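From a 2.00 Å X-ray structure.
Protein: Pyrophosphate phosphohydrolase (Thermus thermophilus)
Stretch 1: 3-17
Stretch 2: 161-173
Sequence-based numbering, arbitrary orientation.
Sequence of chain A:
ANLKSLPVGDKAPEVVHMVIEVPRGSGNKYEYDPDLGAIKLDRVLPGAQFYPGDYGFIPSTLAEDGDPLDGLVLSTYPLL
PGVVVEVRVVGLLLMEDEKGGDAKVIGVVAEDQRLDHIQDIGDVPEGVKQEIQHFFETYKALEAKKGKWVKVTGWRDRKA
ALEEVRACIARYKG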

# COMPACT_ATOMS: atom_id res chain seq x y z
N LEU A 3 22.35 18.47 0.88
CA LEU A 3 20.97 18.95 0.89
C LEU A 3 20.81 20.10 1.84
O LEU A 3 20.03 21.02 1.52
CB LEU A 3 20.04 17.75 1.02
CG LEU A 3 20.33 16.62 -0.00
CD1 LEU A 3 19.38 15.47 0.26
CD2 LEU A 3 20.22 17.13 -1.40
N LYS A 4 21.59 20.17 2.92
CA LYS A 4 21.46 21.25 3.89
C LYS A 4 21.86 22.61 3.38
O LYS A 4 21.55 23.61 4.06
CB LYS A 4 22.23 20.92 5.17
CG LYS A 4 21.45 19.81 5.91
CD LYS A 4 22.25 19.43 7.16
CE LYS A 4 23.27 20.55 7.37
NZ LYS A 4 23.28 20.96 8.82
N SER A 5 22.54 22.62 2.25
CA SER A 5 23.05 23.88 1.69
C SER A 5 22.45 24.24 0.34
O SER A 5 22.97 25.16 -0.30
CB SER A 5 24.56 23.95 1.68
OG SER A 5 25.14 22.90 0.93
N LEU A 6 21.40 23.52 -0.04
CA LEU A 6 20.68 23.87 -1.26
C LEU A 6 20.11 25.27 -1.02
O LEU A 6 19.96 25.67 0.13
CB LEU A 6 19.48 22.91 -1.33
CG LEU A 6 19.86 21.50 -1.82
CD1 LEU A 6 18.58 20.83 -2.32
CD2 LEU A 6 20.83 21.60 -2.96
N PRO A 7 19.81 25.97 -2.10
CA PRO A 7 19.25 27.32 -2.03
C PRO A 7 17.86 27.23 -1.42
O PRO A 7 17.18 26.25 -1.72
CB PRO A 7 19.16 27.76 -3.48
CG PRO A 7 20.02 26.81 -4.25
CD PRO A 7 20.02 25.51 -3.49
N VAL A 8 17.49 28.26 -0.67
CA VAL A 8 16.19 28.26 -0.02
C VAL A 8 15.06 28.56 -0.98
O VAL A 8 13.89 28.33 -0.64
CB VAL A 8 16.14 29.24 1.17
CG1 VAL A 8 16.32 30.64 0.65
CG2 VAL A 8 14.80 29.09 1.88
N GLY A 9 15.39 29.12 -2.12
CA GLY A 9 14.40 29.42 -3.15
C GLY A 9 14.16 30.89 -3.36
O GLY A 9 14.20 31.71 -2.45
N ASP A 10 13.83 31.22 -4.59
CA ASP A 10 13.59 32.58 -5.05
C ASP A 10 12.36 33.30 -4.56
O ASP A 10 12.30 34.55 -4.61
CB ASP A 10 13.57 32.53 -6.61
CG ASP A 10 15.00 32.32 -7.10
OD1 ASP A 10 15.91 33.05 -6.61
OD2 ASP A 10 15.19 31.43 -7.97
N LYS A 11 11.38 32.56 -4.11
CA LYS A 11 10.09 33.06 -3.65
C LYS A 11 10.02 33.11 -2.13
O LYS A 11 8.96 33.28 -1.54
CB LYS A 11 8.96 32.18 -4.21
CG LYS A 11 8.96 32.08 -5.73
CD LYS A 11 7.93 31.05 -6.19
CE LYS A 11 8.51 30.23 -7.35
NZ LYS A 11 7.44 29.63 -8.22
N ALA A 12 11.22 32.92 -1.58
CA ALA A 12 11.38 32.92 -0.13
C ALA A 12 11.23 34.36 0.33
O ALA A 12 11.62 35.28 -0.40
CB ALA A 12 12.76 32.40 0.28
N PRO A 13 10.67 34.57 1.49
CA PRO A 13 10.19 33.57 2.42
C PRO A 13 8.79 33.03 2.23
O PRO A 13 8.45 32.10 2.97
CB PRO A 13 10.31 34.36 3.76
CG PRO A 13 9.82 35.73 3.35
CD PRO A 13 10.52 35.95 1.99
N GLU A 14 8.01 33.56 1.32
CA GLU A 14 6.62 33.11 1.12
C GLU A 14 6.52 31.66 0.67
O GLU A 14 5.60 30.95 1.11
CB GLU A 14 5.88 34.02 0.16
CG GLU A 14 5.56 35.42 0.59
CD GLU A 14 6.69 36.40 0.79
OE1 GLU A 14 7.79 36.26 0.20
OE2 GLU A 14 6.47 37.37 1.58
N VAL A 15 7.41 31.28 -0.24
CA VAL A 15 7.49 29.93 -0.80
C VAL A 15 8.95 29.52 -0.68
O VAL A 15 9.85 30.25 -1.09
CB VAL A 15 6.93 29.81 -2.21
CG1 VAL A 15 6.98 28.35 -2.71
CG2 VAL A 15 5.43 30.18 -2.30
N VAL A 16 9.20 28.41 0.03
CA VAL A 16 10.57 27.95 0.28
C VAL A 16 10.82 26.53 -0.19
O VAL A 16 9.88 25.76 -0.41
CB VAL A 16 10.89 28.06 1.78
CG1 VAL A 16 10.82 29.49 2.36
CG2 VAL A 16 9.98 27.18 2.60
N HIS A 17 12.08 26.17 -0.34
CA HIS A 17 12.50 24.82 -0.67
C HIS A 17 12.49 24.05 0.67
O HIS A 17 12.79 24.68 1.69
CB HIS A 17 13.90 24.73 -1.22
CG HIS A 17 14.02 25.01 -2.69
ND1 HIS A 17 15.15 25.57 -3.22
CD2 HIS A 17 13.14 24.86 -3.68
CE1 HIS A 17 14.98 25.68 -4.54
NE2 HIS A 17 13.78 25.24 -4.85
N ALA A 161 5.35 33.28 10.98
CA ALA A 161 6.18 32.27 10.36
C ALA A 161 7.20 32.90 9.42
O ALA A 161 8.35 32.43 9.39
CB ALA A 161 5.33 31.25 9.57
N LEU A 162 6.72 33.85 8.61
CA LEU A 162 7.60 34.49 7.63
C LEU A 162 8.76 35.20 8.30
O LEU A 162 9.89 35.19 7.82
CB LEU A 162 6.84 35.37 6.65
CG LEU A 162 5.75 34.72 5.81
CD1 LEU A 162 4.99 35.79 5.05
CD2 LEU A 162 6.23 33.64 4.87
N GLU A 163 8.47 35.80 9.43
CA GLU A 163 9.46 36.50 10.24
C GLU A 163 10.49 35.51 10.73
O GLU A 163 11.67 35.87 10.79
CB GLU A 163 8.80 37.23 11.41
CG GLU A 163 8.17 38.56 11.06
CD GLU A 163 9.10 39.41 10.20
OE1 GLU A 163 10.32 39.50 10.50
OE2 GLU A 163 8.61 39.99 9.20
N GLU A 164 10.10 34.31 11.08
CA GLU A 164 11.06 33.30 11.59
C GLU A 164 11.84 32.75 10.42
O GLU A 164 13.05 32.49 10.48
CB GLU A 164 10.28 32.23 12.33
CG GLU A 164 11.08 30.97 12.65
CD GLU A 164 11.85 31.13 13.94
OE1 GLU A 164 11.65 32.17 14.60
OE2 GLU A 164 12.61 30.21 14.30
N VAL A 165 11.09 32.56 9.32
CA VAL A 165 11.85 32.07 8.11
C VAL A 165 12.95 33.04 7.76
O VAL A 165 14.13 32.67 7.57
CB VAL A 165 10.81 31.82 7.04
CG1 VAL A 165 11.51 31.27 5.80
CG2 VAL A 165 9.76 30.83 7.57
N ARG A 166 12.61 34.32 7.62
CA ARG A 166 13.53 35.41 7.30
C ARG A 166 14.72 35.44 8.27
O ARG A 166 15.86 35.70 7.87
CB ARG A 166 12.83 36.76 7.47
CG ARG A 166 12.12 37.31 6.32
CD ARG A 166 11.63 38.75 6.41
NE ARG A 166 11.10 39.08 5.07
CZ ARG A 166 9.89 39.03 4.57
NH1 ARG A 166 8.85 38.65 5.30
NH2 ARG A 166 9.69 39.36 3.28
N ALA A 167 14.42 35.28 9.56
CA ALA A 167 15.47 35.31 10.57
C ALA A 167 16.39 34.12 10.49
O ALA A 167 17.60 34.31 10.70
CB ALA A 167 14.94 35.47 11.99
N CYS A 168 15.93 32.94 10.15
CA CYS A 168 16.80 31.75 10.07
C CYS A 168 17.56 31.79 8.77
O CYS A 168 18.63 31.17 8.65
CB CYS A 168 15.94 30.49 10.16
SG CYS A 168 15.13 30.44 11.80
N ILE A 169 17.00 32.57 7.86
CA ILE A 169 17.73 32.70 6.55
C ILE A 169 18.95 33.60 6.77
O ILE A 169 20.08 33.30 6.34
CB ILE A 169 16.83 33.21 5.44
CG1 ILE A 169 15.86 32.13 4.95
CG2 ILE A 169 17.59 33.83 4.29
CD1 ILE A 169 14.72 32.66 4.08
N ALA A 170 18.71 34.69 7.47
CA ALA A 170 19.73 35.70 7.75
C ALA A 170 20.85 35.09 8.55
O ALA A 170 22.03 35.23 8.21
CB ALA A 170 19.05 36.83 8.50
N ARG A 171 20.41 34.42 9.61
CA ARG A 171 21.32 33.76 10.54
C ARG A 171 22.25 32.78 9.86
O ARG A 171 23.42 32.70 10.29
CB ARG A 171 20.58 33.12 11.71
CG ARG A 171 21.50 32.45 12.71
CD ARG A 171 20.81 32.04 14.00
NE ARG A 171 19.75 32.88 14.48
CZ ARG A 171 18.44 32.78 14.46
NH1 ARG A 171 17.84 31.74 13.90
NH2 ARG A 171 17.69 33.75 14.95
N TYR A 172 21.79 32.09 8.83
CA TYR A 172 22.59 31.11 8.10
C TYR A 172 23.72 31.78 7.33
O TYR A 172 24.81 31.21 7.26
CB TYR A 172 21.74 30.24 7.18
CG TYR A 172 22.54 29.30 6.31
CD1 TYR A 172 22.90 28.03 6.73
CD2 TYR A 172 22.94 29.70 5.06
CE1 TYR A 172 23.61 27.15 5.90
CE2 TYR A 172 23.66 28.84 4.24
CZ TYR A 172 24.00 27.59 4.68
OH TYR A 172 24.74 26.74 3.89
N LYS A 173 23.42 32.96 6.81
CA LYS A 173 24.39 33.78 6.08
C LYS A 173 25.43 34.28 7.08
O LYS A 173 26.62 34.26 6.86
CB LYS A 173 23.70 35.02 5.49
CG LYS A 173 22.48 34.57 4.67
CD LYS A 173 22.25 35.49 3.48
CE LYS A 173 21.15 36.50 3.85
NZ LYS A 173 20.16 36.56 2.72

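At the centre of this contact a proline from a loop settles onto one side of a helix. Pro-13 has more of its surface covered by the other stretch than any other residue here, and it meets three helix residues at once. Its CB lies 3.9 Å from Val-165 CG1 and 4.3 Å from Leu-162 CD2, while its CG reaches Arg-166, one residue further along. Leu-162, Val-165 and Arg-166 follow the i, i+3, i+4 spacing that brings residues to a common side of a helix, so one compact ring can touch all three. The peptide bond before Pro-13 is cis, and the CA-to-CB bond points toward the helix. Here the backbones are also close, with the CA atoms of Pro-13 and Leu-162 5.9 Å apart. That closeness lets the helix side chain pack against the main chain of the loop: Leu-162 CD2 is 3.3 Å from Pro-13 O and 3.8 Å from Glu-14 CA.

Val-16, in the strand that follows, adds to this apolar patch. Val-15 and Val-16 alternate, the first directed away from the helix and the second toward it, and Val-16 CG1 packs 3.9 Å from Val-165 CG1. The same methyl of Val-165 therefore serves both Pro-13 and Val-16.

One turn further along the helix, Ile-169 continues the apolar stripe with looser packing. Its CD1 sits 4.2 Å from Val-8 CG2 and 4.3 Å from Ala-12 CB, touching the residue just before the type I turn from Gly-9 to Ala-12 and the last residue of the turn itself. The tip of the turn stays out of reach of the helix, and Gly-9, at phi 111° and psi 149°, adopts a backbone conformation in which a CB would jam against the carbonyl O of Val-8. The loop is held by its own bonds: His-17 N donates to Val-8 O at 2.8 Å, Val-15 N to Lys-11 O at 2.8 Å, and His-17 ND1 to Pro-7 O at 2.6 Å, nearly straight at 173°. These internal bonds help set the shape that the loop offers to the helix.

Toward the edge, Arg-166 starts sideways, but its end comes nearer and lays one face of the guanidinium over Pro-13, with CZ 3.5 Å from Pro-13 CG. A flat cation thus covers an apolar ring. Glu-14 points its CA-to-CB bond away, yet its side chain returns so that OE2 lies 4.1 Å from Arg-166 NH2, beyond salt-bridge range; the opposite charges are neighbours without a direct pairing. At the other end of the contact, Tyr-172 OH approaches Ser-5 CB at 3.6 Å, a peripheral touch where the CA atoms of the two residues are 9.7 Å apart.

No hydrogen bond crosses between the stretches. The rule to be read here is economical: about 426 Å² of buried surface, summed over both sides, built on helix-spaced apolar side chains and a central proline, with charged groups at the margin.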